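Local coordinates for hypothetical sugar ABC-transporter sugar binding protein (Arthrobacter globiformis, PDB 7BVT) that binds cyclic alpha-maltosyl-1,6-maltose and probably delivers it to a sugar ABC transporter as the solute-binding component, at residues N140-M145 / T198-V203; P290-G295 / A366-R371; P182-Y187 / S258-S263. All blocks are in the same frame, centred on the assembly; numbering follows the deposited sequence.

Contact 1. Residues N140-M145 / T198-V203; sequences NNLGYM and TWNFQV. With GLC (alpha-D-glucopyranose), chain B; GLC (alpha-D-glucopyranose), chain C.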
loop_
_atom_site.group_PDB
_atom_site.type_symbol
_atom_site.label_atom_id
_atom_site.label_comp_id
_atom_site.label_asym_id
_atom_site.label_seq_id
_atom_site.Cartn_x
_atom_site.Cartn_y
_atom_site.Cartn_z
ATOM N N ASN A 140 2.002 -4.797 -1.047
ATOM C CA ASN A 140 1.038 -5.102 0.013
ATOM C C ASN A 140 -0.252 -4.368 -0.345
ATOM O O ASN A 140 -0.275 -3.529 -1.293
ATOM C CB ASN A 140 1.585 -4.717 1.378
ATOM C CG ASN A 140 1.927 -3.251 1.521
ATOM O OD1 ASN A 140 1.067 -2.399 1.315
ATOM N ND2 ASN A 140 3.110 -2.952 2.016
ATOM N N ASN A 141 -1.331 -4.719 0.326
ATOM C CA ASN A 141 -2.611 -4.039 0.129
ATOM C C ASN A 141 -3.476 -4.189 1.367
ATOM O O ASN A 141 -3.113 -4.877 2.336
ATOM C CB ASN A 141 -3.284 -4.429 -1.193
ATOM C CG ASN A 141 -3.793 -5.848 -1.219
ATOM O OD1 ASN A 141 -4.486 -6.315 -0.297
ATOM N ND2 ASN A 141 -3.520 -6.522 -2.313
ATOM N N LEU A 142 -4.519 -3.379 1.388
ATOM C CA LEU A 142 -5.425 -3.338 2.549
ATOM C C LEU A 142 -6.503 -4.387 2.358
ATOM O O LEU A 142 -7.087 -4.488 1.290
ATOM C CB LEU A 142 -6.038 -1.952 2.701
ATOM C CG LEU A 142 -5.093 -0.899 3.235
ATOM C CD1 LEU A 142 -5.738 0.493 3.107
ATOM C CD2 LEU A 142 -4.769 -1.142 4.661
ATOM N N GLY A 143 -6.806 -5.052 3.455
ATOM C CA GLY A 143 -7.821 -6.093 3.493
ATOM C C GLY A 143 -8.681 -5.933 4.713
ATOM O O GLY A 143 -8.443 -5.056 5.551
ATOM N N TYR A 144 -9.650 -6.804 4.813
ATOM C CA TYR A 144 -10.557 -6.827 5.984
ATOM C C TYR A 144 -10.103 -7.936 6.914
ATOM O O TYR A 144 -9.997 -9.065 6.482
ATOM C CB TYR A 144 -11.993 -7.043 5.492
ATOM C CG TYR A 144 -13.025 -7.139 6.583
ATOM C CD1 TYR A 144 -13.544 -5.994 7.143
ATOM C CD2 TYR A 144 -13.469 -8.358 7.059
ATOM C CE1 TYR A 144 -14.499 -6.033 8.164
ATOM C CE2 TYR A 144 -14.398 -8.417 8.085
ATOM C CZ TYR A 144 -14.880 -7.264 8.659
ATOM O OH TYR A 144 -15.844 -7.349 9.619
ATOM N N MET A 145 -9.864 -7.584 8.156
ATOM C CA MET A 145 -9.529 -8.594 9.205
ATOM C C MET A 145 -10.591 -8.529 10.286
ATOM O O MET A 145 -11.141 -7.474 10.556
ATOM C CB MET A 145 -8.179 -8.325 9.843
ATOM C CG MET A 145 -7.024 -8.790 9.087
ATOM S SD MET A 145 -5.579 -8.840 10.227
ATOM C CE MET A 145 -4.425 -9.564 9.060
ATOM N N THR A 198 -6.272 8.891 5.074
ATOM C CA THR A 198 -6.423 9.067 3.625
ATOM C C THR A 198 -6.410 7.713 2.923
ATOM O O THR A 198 -7.275 7.477 2.086
ATOM C CB THR A 198 -5.345 9.994 3.069
ATOM O OG1 THR A 198 -5.525 11.242 3.721
ATOM C CG2 THR A 198 -5.396 10.099 1.569
ATOM N N TRP A 199 -5.449 6.852 3.203
ATOM C CA TRP A 199 -5.249 5.649 2.365
ATOM C C TRP A 199 -6.288 4.582 2.737
ATOM O O TRP A 199 -6.661 3.806 1.860
ATOM C CB TRP A 199 -3.799 5.206 2.409
ATOM C CG TRP A 199 -3.422 3.972 3.157
ATOM C CD1 TRP A 199 -3.584 3.715 4.485
ATOM C CD2 TRP A 199 -2.725 2.839 2.619
ATOM N NE1 TRP A 199 -3.082 2.472 4.787
ATOM C CE2 TRP A 199 -2.537 1.921 3.672
ATOM C CE3 TRP A 199 -2.256 2.507 1.351
ATOM C CZ2 TRP A 199 -1.848 0.719 3.485
ATOM C CZ3 TRP A 199 -1.592 1.316 1.166
ATOM C CH2 TRP A 199 -1.455 0.412 2.205
ATOM N N ASN A 200 -6.819 4.613 3.955
ATOM C CA ASN A 200 -7.982 3.755 4.295
ATOM C C ASN A 200 -9.241 4.266 3.604
ATOM O O ASN A 200 -10.037 3.438 3.097
ATOM C CB ASN A 200 -8.133 3.672 5.812
ATOM C CG ASN A 200 -7.219 2.649 6.446
ATOM O OD1 ASN A 200 -6.249 3.005 7.144
ATOM N ND2 ASN A 200 -7.484 1.404 6.157
ATOM N N PHE A 201 -9.449 5.580 3.589
ATOM C CA PHE A 201 -10.613 6.175 2.931
ATOM C C PHE A 201 -10.573 5.940 1.423
ATOM O O PHE A 201 -11.615 5.672 0.819
ATOM C CB PHE A 201 -10.679 7.675 3.230
ATOM C CG PHE A 201 -11.901 8.301 2.641
ATOM C CD1 PHE A 201 -13.143 8.189 3.254
ATOM C CD2 PHE A 201 -11.834 8.945 1.428
ATOM C CE1 PHE A 201 -14.277 8.703 2.648
ATOM C CE2 PHE A 201 -12.947 9.492 0.853
ATOM C CZ PHE A 201 -14.175 9.375 1.452
ATOM N N GLN A 202 -9.398 6.056 0.797
ATOM C CA GLN A 202 -9.324 5.924 -0.668
ATOM C C GLN A 202 -9.923 4.575 -1.088
ATOM O O GLN A 202 -10.466 4.471 -2.148
ATOM C CB GLN A 202 -7.876 6.024 -1.135
ATOM C CG GLN A 202 -7.392 7.457 -1.214
ATOM C CD GLN A 202 -5.871 7.605 -1.141
ATOM O OE1 GLN A 202 -5.149 6.695 -0.759
ATOM N NE2 GLN A 202 -5.389 8.810 -1.494
ATOM N N VAL A 203 -9.725 3.534 -0.296
ATOM C CA VAL A 203 -10.275 2.192 -0.635
ATOM C C VAL A 203 -11.763 2.344 -0.905
ATOM O O VAL A 203 -12.243 1.890 -1.918
ATOM C CB VAL A 203 -10.058 1.219 0.529
ATOM C CG1 VAL A 203 -10.814 -0.079 0.311
ATOM C CG2 VAL A 203 -8.585 0.972 0.756
HETATM C C1 GLC B . 2.342 0.644 4.370
HETATM C C2 GLC B . 2.584 0.790 2.900
HETATM C C3 GLC B . 2.803 2.239 2.544
HETATM C C4 GLC B . 1.604 3.046 3.068
HETATM C C5 GLC B . 1.512 2.894 4.580
HETATM C C6 GLC B . 0.297 3.663 5.130
HETATM O O2 GLC B . 3.623 -0.103 2.543
HETATM O O3 GLC B . 2.974 2.352 1.121
HETATM O O4 GLC B . 1.743 4.428 2.798
HETATM O O5 GLC B . 1.302 1.534 4.867
HETATM O O6 GLC B . 0.524 3.903 6.516
HETATM C C1 GLC C . -0.671 4.432 7.186
HETATM C C2 GLC C . -0.299 5.094 8.525
HETATM C C3 GLC C . 0.345 4.027 9.411
HETATM C C4 GLC C . -0.601 2.832 9.628
HETATM C C5 GLC C . -1.247 2.331 8.304
HETATM C C6 GLC C . -2.556 1.631 8.579
HETATM O O2 GLC C . 0.624 6.174 8.286
HETATM O O3 GLC C . 0.722 4.592 10.680
HETATM O O4 GLC C . 0.162 1.784 10.246
HETATM O O5 GLC C . -1.653 3.430 7.429
HETATM O O6 GLC C . -2.876 0.884 7.406
#
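Leu142 lays its CD1 methyl over one face of the Trp199 indole, 3.7 Å from the centroid of the five-membered ring and 17° off the ring normal, a CH-pi contact. The same methyl touches Val203 CG2 at 3.7 Å and lies against the amide of Asn200, so three side chains of helix 195-207 close round one leucine of strand 140-147. On the opposite face of the indole sits C6 of the chain B glucose, offset toward the rim; the ring is thus a flat partition between the hydrophobic packing and the sugar. At its edge Trp199 NE1 donates a nearly straight bond (168°) to O6 of the chain C glucose, 3.1 Å away and in the ring plane. Such an aromatic platform under a glucose is a familiar device of carbohydrate-binding proteins, and here strand and helix together form part of the glycan pocket of a family 1 bacterial solute-binding protein. Beyond the six-membered ring, Asn140 has CG between its backbone N and carbonyl carbon (chi1 60°), which swings the amide toward the sugar: ND2 reaches O2 of the chain B glucose at 2.9 Å, almost linearly, while OD1 lies 3.9 Å from Trp199 CH2. With an alanine here instead of Trp199, Leu142 is likely to lose its aromatic cover and the chain B glucose its platform, and O6 of the chain C glucose would be left without the indole N-H. Trp199 CZ2 comes to 3.5 Å from O5 of the chain B glucose.

Contact 2. Residues P290-G295 / A366-R371; sequences PATNLG and ADAHAR. With GLC (alpha-D-glucopyranose), chain B.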
loop_
_atom_site.group_PDB
_atom_site.type_symbol
_atom_site.label_atom_id
_atom_site.label_comp_id
_atom_site.label_asym_id
_atom_site.label_seq_id
_atom_site.Cartn_x
_atom_site.Cartn_y
_atom_site.Cartn_z
ATOM N N PRO A 290 -15.140 -3.896 -6.311
ATOM C CA PRO A 290 -14.037 -4.210 -5.419
ATOM C C PRO A 290 -12.884 -3.231 -5.685
ATOM O O PRO A 290 -12.616 -2.885 -6.816
ATOM C CB PRO A 290 -13.641 -5.648 -5.800
ATOM C CG PRO A 290 -14.816 -6.164 -6.583
ATOM C CD PRO A 290 -15.424 -4.961 -7.283
ATOM N N ALA A 291 -12.220 -2.827 -4.614
ATOM C CA ALA A 291 -10.991 -2.019 -4.723
ATOM C C ALA A 291 -10.197 -2.162 -3.449
ATOM O O ALA A 291 -10.795 -2.303 -2.398
ATOM C CB ALA A 291 -11.302 -0.555 -4.966
ATOM N N THR A 292 -8.896 -1.956 -3.584
ATOM C CA THR A 292 -8.023 -1.730 -2.434
ATOM C C THR A 292 -6.871 -0.805 -2.831
ATOM O O THR A 292 -6.861 -0.327 -3.971
ATOM C CB THR A 292 -7.605 -3.062 -1.808
ATOM O OG1 THR A 292 -6.971 -2.708 -0.582
ATOM C CG2 THR A 292 -6.681 -3.848 -2.692
ATOM N N ASN A 293 -5.992 -0.531 -1.863
ATOM C CA ASN A 293 -4.896 0.453 -1.990
ATOM C C ASN A 293 -3.559 -0.299 -1.878
ATOM O O ASN A 293 -3.470 -1.191 -1.036
ATOM C CB ASN A 293 -5.013 1.490 -0.881
ATOM C CG ASN A 293 -4.578 2.864 -1.314
ATOM O OD1 ASN A 293 -3.851 3.024 -2.294
ATOM N ND2 ASN A 293 -5.042 3.822 -0.562
ATOM N N LEU A 294 -2.600 0.008 -2.739
ATOM C CA LEU A 294 -1.277 -0.655 -2.806
ATOM C C LEU A 294 -0.228 0.067 -1.976
ATOM O O LEU A 294 -0.087 1.276 -2.069
ATOM C CB LEU A 294 -0.805 -0.742 -4.242
ATOM C CG LEU A 294 -1.580 -1.719 -5.116
ATOM C CD1 LEU A 294 -1.417 -1.405 -6.588
ATOM C CD2 LEU A 294 -1.154 -3.150 -4.799
ATOM N N GLY A 295 0.522 -0.712 -1.207
ATOM C CA GLY A 295 1.763 -0.258 -0.565
ATOM C C GLY A 295 2.936 -1.053 -1.053
ATOM O O GLY A 295 2.773 -1.889 -1.949
ATOM N N ALA A 366 -5.533 -7.875 -8.276
ATOM C CA ALA A 366 -6.235 -7.612 -9.537
ATOM C C ALA A 366 -7.076 -6.340 -9.460
ATOM O O ALA A 366 -7.273 -5.706 -10.511
ATOM C CB ALA A 366 -7.094 -8.823 -9.856
ATOM N N ASP A 367 -7.566 -5.977 -8.283
ATOM C CA ASP A 367 -8.482 -4.824 -8.108
ATOM C C ASP A 367 -7.798 -3.647 -7.400
ATOM O O ASP A 367 -8.498 -2.736 -6.985
ATOM C CB ASP A 367 -9.713 -5.304 -7.353
ATOM C CG ASP A 367 -10.472 -6.409 -8.083
ATOM O OD1 ASP A 367 -10.719 -6.245 -9.296
ATOM O OD2 ASP A 367 -10.843 -7.374 -7.436
ATOM N N ALA A 368 -6.500 -3.715 -7.189
ATOM C CA ALA A 368 -5.824 -2.759 -6.304
ATOM C C ALA A 368 -5.455 -1.526 -7.127
ATOM O O ALA A 368 -5.044 -1.626 -8.360
ATOM C CB ALA A 368 -4.593 -3.354 -5.685
ATOM N N HIS A 369 -5.604 -0.374 -6.483
ATOM C CA HIS A 369 -5.238 0.925 -7.061
ATOM C C HIS A 369 -3.968 1.421 -6.415
ATOM O O HIS A 369 -3.736 1.074 -5.273
ATOM C CB HIS A 369 -6.343 1.943 -6.823
ATOM C CG HIS A 369 -7.647 1.665 -7.478
ATOM N ND1 HIS A 369 -8.282 2.622 -8.230
ATOM C CD2 HIS A 369 -8.489 0.602 -7.431
ATOM C CE1 HIS A 369 -9.401 2.141 -8.694
ATOM N NE2 HIS A 369 -9.588 0.933 -8.191
ATOM N N ALA A 370 -3.228 2.283 -7.119
ATOM C CA ALA A 370 -2.139 3.077 -6.527
ATOM C C ALA A 370 -2.587 4.527 -6.344
ATOM O O ALA A 370 -3.316 5.029 -7.196
ATOM C CB ALA A 370 -0.901 3.040 -7.410
ATOM N N ARG A 371 -2.086 5.139 -5.277
ATOM C CA ARG A 371 -2.179 6.586 -4.991
ATOM C C ARG A 371 -1.603 7.359 -6.162
ATOM O O ARG A 371 -0.855 6.843 -7.008
ATOM C CB ARG A 371 -1.512 6.851 -3.660
ATOM C CG ARG A 371 -2.423 6.436 -2.490
ATOM C CD ARG A 371 -1.716 6.304 -1.167
ATOM N NE ARG A 371 -0.857 5.121 -1.197
ATOM C CZ ARG A 371 0.014 4.804 -0.264
ATOM N NH1 ARG A 371 0.756 3.702 -0.391
ATOM N NH2 ARG A 371 0.069 5.523 0.837
HETATM C C1 GLC B . 2.342 0.644 4.370
HETATM C C2 GLC B . 2.584 0.790 2.900
HETATM C C3 GLC B . 2.803 2.239 2.544
HETATM C C4 GLC B . 1.604 3.046 3.068
HETATM C C5 GLC B . 1.512 2.894 4.580
HETATM C C6 GLC B . 0.297 3.663 5.130
HETATM O O2 GLC B . 3.623 -0.103 2.543
HETATM O O3 GLC B . 2.974 2.352 1.121
HETATM O O4 GLC B . 1.743 4.428 2.798
HETATM O O5 GLC B . 1.302 1.534 4.867
HETATM O O6 GLC B . 0.524 3.903 6.516
HETATM O O HOH W 1 -11.544 -0.941 -8.525
HETATM O O HOH W 2 -12.968 -4.010 -9.322
HETATM O O HOH W 3 -1.307 3.200 -3.217
#
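Asn293 pairs in parallel with His369, where the weak strand 368-369 lies beside strand 292-301 of the mixed sheet. His369 N gives a nearly straight bond to Thr292 O (2.8 Å), and Leu294 N reaches His369 O. Packing is tight on the side of Ala368, where its CB meets Leu294 CG at 3.5 Å, closer than usual for two carbons, and also touches Thr292 CG2. Leu294 CG stands beside its own backbone N, anti to the carbonyl carbon (chi1 -70°), which sets the isobutyl group over this alanine; helix 120-125 supplies Ala121 and Leu122 as further neighbours.

The 290-291 end is looser and wetter. Asp367 meets Pro290 through a carboxylate-to-CB contact, and a water that donates to Pro290 O is 2.7 Å from His369 NE2, in the plane of the imidazole; Trp206 stacks on that ring.

At the other end Arg371 enters the glycan pocket. NH1 donates to Leu294 O, which lies 24° out of the guanidinium plane, and NH2 also forms a salt bridge with Glu195. A water accepts hydrogen bonds from Arg371 N and NE and donates to Asn293 OD1 and Leu294 O, tying the arginine to the strand. On the sugar side, NH1 donates to O3 of the chain B glucose at 3.0 Å and NH2 to its O4 at 2.8 Å.

Contact 3. Residues P182-Y187 / S258-S263; sequences PGYDLY and SAQEGS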
loop_
_atom_site.group_PDB
_atom_site.type_symbol
_atom_site.label_atom_id
_atom_site.label_comp_id
_atom_site.label_asym_id
_atom_site.label_seq_id
_atom_site.Cartn_x
_atom_site.Cartn_y
_atom_site.Cartn_z
ATOM N N PRO A 182 -16.882 -2.054 19.792
ATOM C CA PRO A 182 -16.959 -1.572 18.410
ATOM C C PRO A 182 -16.939 -2.768 17.463
ATOM O O PRO A 182 -16.114 -3.675 17.667
ATOM C CB PRO A 182 -15.693 -0.718 18.195
ATOM C CG PRO A 182 -15.173 -0.458 19.583
ATOM C CD PRO A 182 -15.635 -1.629 20.423
ATOM N N GLY A 183 -17.818 -2.754 16.446
ATOM C CA GLY A 183 -17.912 -3.842 15.469
ATOM C C GLY A 183 -16.813 -3.716 14.438
ATOM O O GLY A 183 -16.505 -4.719 13.809
ATOM N N TYR A 184 -16.299 -2.497 14.238
ATOM C CA TYR A 184 -15.370 -2.211 13.109
ATOM C C TYR A 184 -14.561 -0.953 13.456
ATOM O O TYR A 184 -15.191 0.076 13.739
ATOM C CB TYR A 184 -16.163 -2.052 11.820
ATOM C CG TYR A 184 -15.348 -1.612 10.632
ATOM C CD1 TYR A 184 -14.362 -2.429 10.072
ATOM C CD2 TYR A 184 -15.616 -0.409 10.012
ATOM C CE1 TYR A 184 -13.637 -2.019 8.962
ATOM C CE2 TYR A 184 -14.908 -0.008 8.879
ATOM C CZ TYR A 184 -13.937 -0.822 8.342
ATOM O OH TYR A 184 -13.200 -0.401 7.265
ATOM N N ASP A 185 -13.236 -1.003 13.375
ATOM C CA ASP A 185 -12.415 0.207 13.647
ATOM C C ASP A 185 -12.304 1.022 12.358
ATOM O O ASP A 185 -11.970 0.419 11.320
ATOM C CB ASP A 185 -10.999 -0.143 14.126
ATOM C CG ASP A 185 -10.911 -0.736 15.515
ATOM O OD1 ASP A 185 -11.962 -0.948 16.141
ATOM O OD2 ASP A 185 -9.774 -0.972 15.921
ATOM N N LEU A 186 -12.437 2.341 12.472
ATOM C CA LEU A 186 -12.063 3.275 11.391
ATOM C C LEU A 186 -10.819 4.034 11.796
ATOM O O LEU A 186 -10.634 4.366 13.001
ATOM C CB LEU A 186 -13.198 4.247 11.094
ATOM C CG LEU A 186 -14.340 3.671 10.299
ATOM C CD1 LEU A 186 -15.469 4.661 10.355
ATOM C CD2 LEU A 186 -13.891 3.335 8.870
ATOM N N TYR A 187 -9.979 4.328 10.795
ATOM C CA TYR A 187 -8.735 5.091 11.016
ATOM C C TYR A 187 -9.102 6.561 10.882
ATOM O O TYR A 187 -9.029 7.117 9.793
ATOM C CB TYR A 187 -7.640 4.603 10.069
ATOM C CG TYR A 187 -6.250 4.820 10.592
ATOM C CD1 TYR A 187 -5.742 6.109 10.752
ATOM C CD2 TYR A 187 -5.461 3.749 10.962
ATOM C CE1 TYR A 187 -4.479 6.325 11.262
ATOM C CE2 TYR A 187 -4.182 3.952 11.461
ATOM C CZ TYR A 187 -3.701 5.244 11.611
ATOM O OH TYR A 187 -2.452 5.481 12.125
ATOM N N SER A 258 -13.420 -5.884 14.046
ATOM C CA SER A 258 -12.817 -5.944 12.689
ATOM C C SER A 258 -12.130 -4.618 12.386
ATOM O O SER A 258 -12.296 -3.685 13.140
ATOM C CB SER A 258 -13.821 -6.246 11.643
ATOM O OG SER A 258 -14.898 -5.280 11.636
ATOM N N ALA A 259 -11.364 -4.606 11.295
ATOM C CA ALA A 259 -10.626 -3.401 10.848
ATOM C C ALA A 259 -10.106 -3.657 9.448
ATOM O O ALA A 259 -9.837 -4.806 9.088
ATOM C CB ALA A 259 -9.493 -3.091 11.806
ATOM N N GLN A 260 -9.883 -2.580 8.691
ATOM C CA GLN A 260 -9.003 -2.706 7.512
ATOM C C GLN A 260 -7.574 -2.846 8.011
ATOM O O GLN A 260 -7.161 -2.082 8.904
ATOM C CB GLN A 260 -9.140 -1.499 6.590
ATOM C CG GLN A 260 -10.418 -1.544 5.832
ATOM C CD GLN A 260 -10.686 -0.399 4.885
ATOM O OE1 GLN A 260 -9.907 0.591 4.746
ATOM N NE2 GLN A 260 -11.814 -0.545 4.228
ATOM N N GLU A 261 -6.871 -3.843 7.491
ATOM C CA GLU A 261 -5.484 -4.135 7.867
ATOM C C GLU A 261 -4.668 -4.440 6.617
ATOM O O GLU A 261 -5.119 -5.171 5.725
ATOM C CB GLU A 261 -5.423 -5.308 8.865
ATOM C CG GLU A 261 -6.024 -4.939 10.221
ATOM C CD GLU A 261 -5.234 -4.031 11.122
ATOM O OE1 GLU A 261 -4.105 -3.617 10.757
ATOM O OE2 GLU A 261 -5.747 -3.751 12.257
ATOM N N GLY A 262 -3.404 -4.004 6.662
ATOM C CA GLY A 262 -2.468 -4.347 5.593
ATOM C C GLY A 262 -2.074 -5.786 5.624
ATOM O O GLY A 262 -2.166 -6.440 6.673
ATOM N N SER A 263 -1.690 -6.317 4.471
ATOM C CA SER A 263 -1.376 -7.745 4.273
ATOM C C SER A 263 -0.201 -8.129 5.186
ATOM O O SER A 263 -0.117 -9.319 5.552
ATOM C CB SER A 263 -1.080 -8.057 2.809
ATOM O OG SER A 263 -0.094 -7.163 2.340
HETATM O O HOH W 4 -10.841 0.235 8.866
HETATM O O HOH W 5 -13.732 -2.359 5.274
HETATM O O HOH W 6 -13.620 -3.268 15.866
#
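Tyr184 CG lies anti to the backbone N (chi1 174°), carrying the phenol along strand 258-262, while Ser258 OG sits between its own N and carbonyl carbon (chi1 57°) and faces Gly183. The loop between helices 165-179 and 195-207 is thereby fastened to a strand of the mixed sheet, on the side away from that strand's pairing with 140-147. In this solute-binding protein fold the same loop carries Tyr187 of the glycan pocket. Two direct bonds hold it: Ser258 OG donates to Gly183 O at 2.8 Å, in the carbonyl plane on a lone pair, and Asp185 N donates to Ser258 O at 2.9 Å.

The same hydroxyl oxygen lies at the edge of the Tyr184 ring, near its plane, 3.3 Å from CD1. Further along, Tyr184 CE1 passes Ala259 CA, and OH comes to 3.3 Å from Gln260 CG, with ring and amide planes 72° apart. Asp185 CB packs on Ala259 CB, and Asp185 OD2 accepts from the backbone N of Gly249 and Phe251, so the carboxylate is held by a neighbouring loop. Gln260 OE1 is taken by Asn200 ND2 of helix 195-207, leaving its NE2 to face the tyrosine end.

One water donates to Asp185 O at 2.7 Å and accepts from Gln260 N, with a weak bond to Tyr184 OH; a second bridges Tyr184 OH and Gln260 NE2, 2.8 Å from each.

Overall arrangement
All three contacts reach one mixed sheet, in which strand 140-147 has both 258-262 and 292-301 as antiparallel neighbours. Contacts 1 and 2 have centres about 8 Å apart and both touch the chain B glucose; Leu142 O with Thr292 OG1 and Gln202 OE1 with Asn293 ND2 are probable hydrogen bonds between them. Contact 3 lies about 9 Å from contact 1, centre to centre, joined through Gly143 to Glu261, but about 17 Å from contact 2. Along the chain the segments of contacts 1 and 3 alternate, and contact 2 follows both. Strands 140-147, 258-262 and 292-301, helix 195-207 and the loop before it are thus interlinked around and behind the glycan pocket.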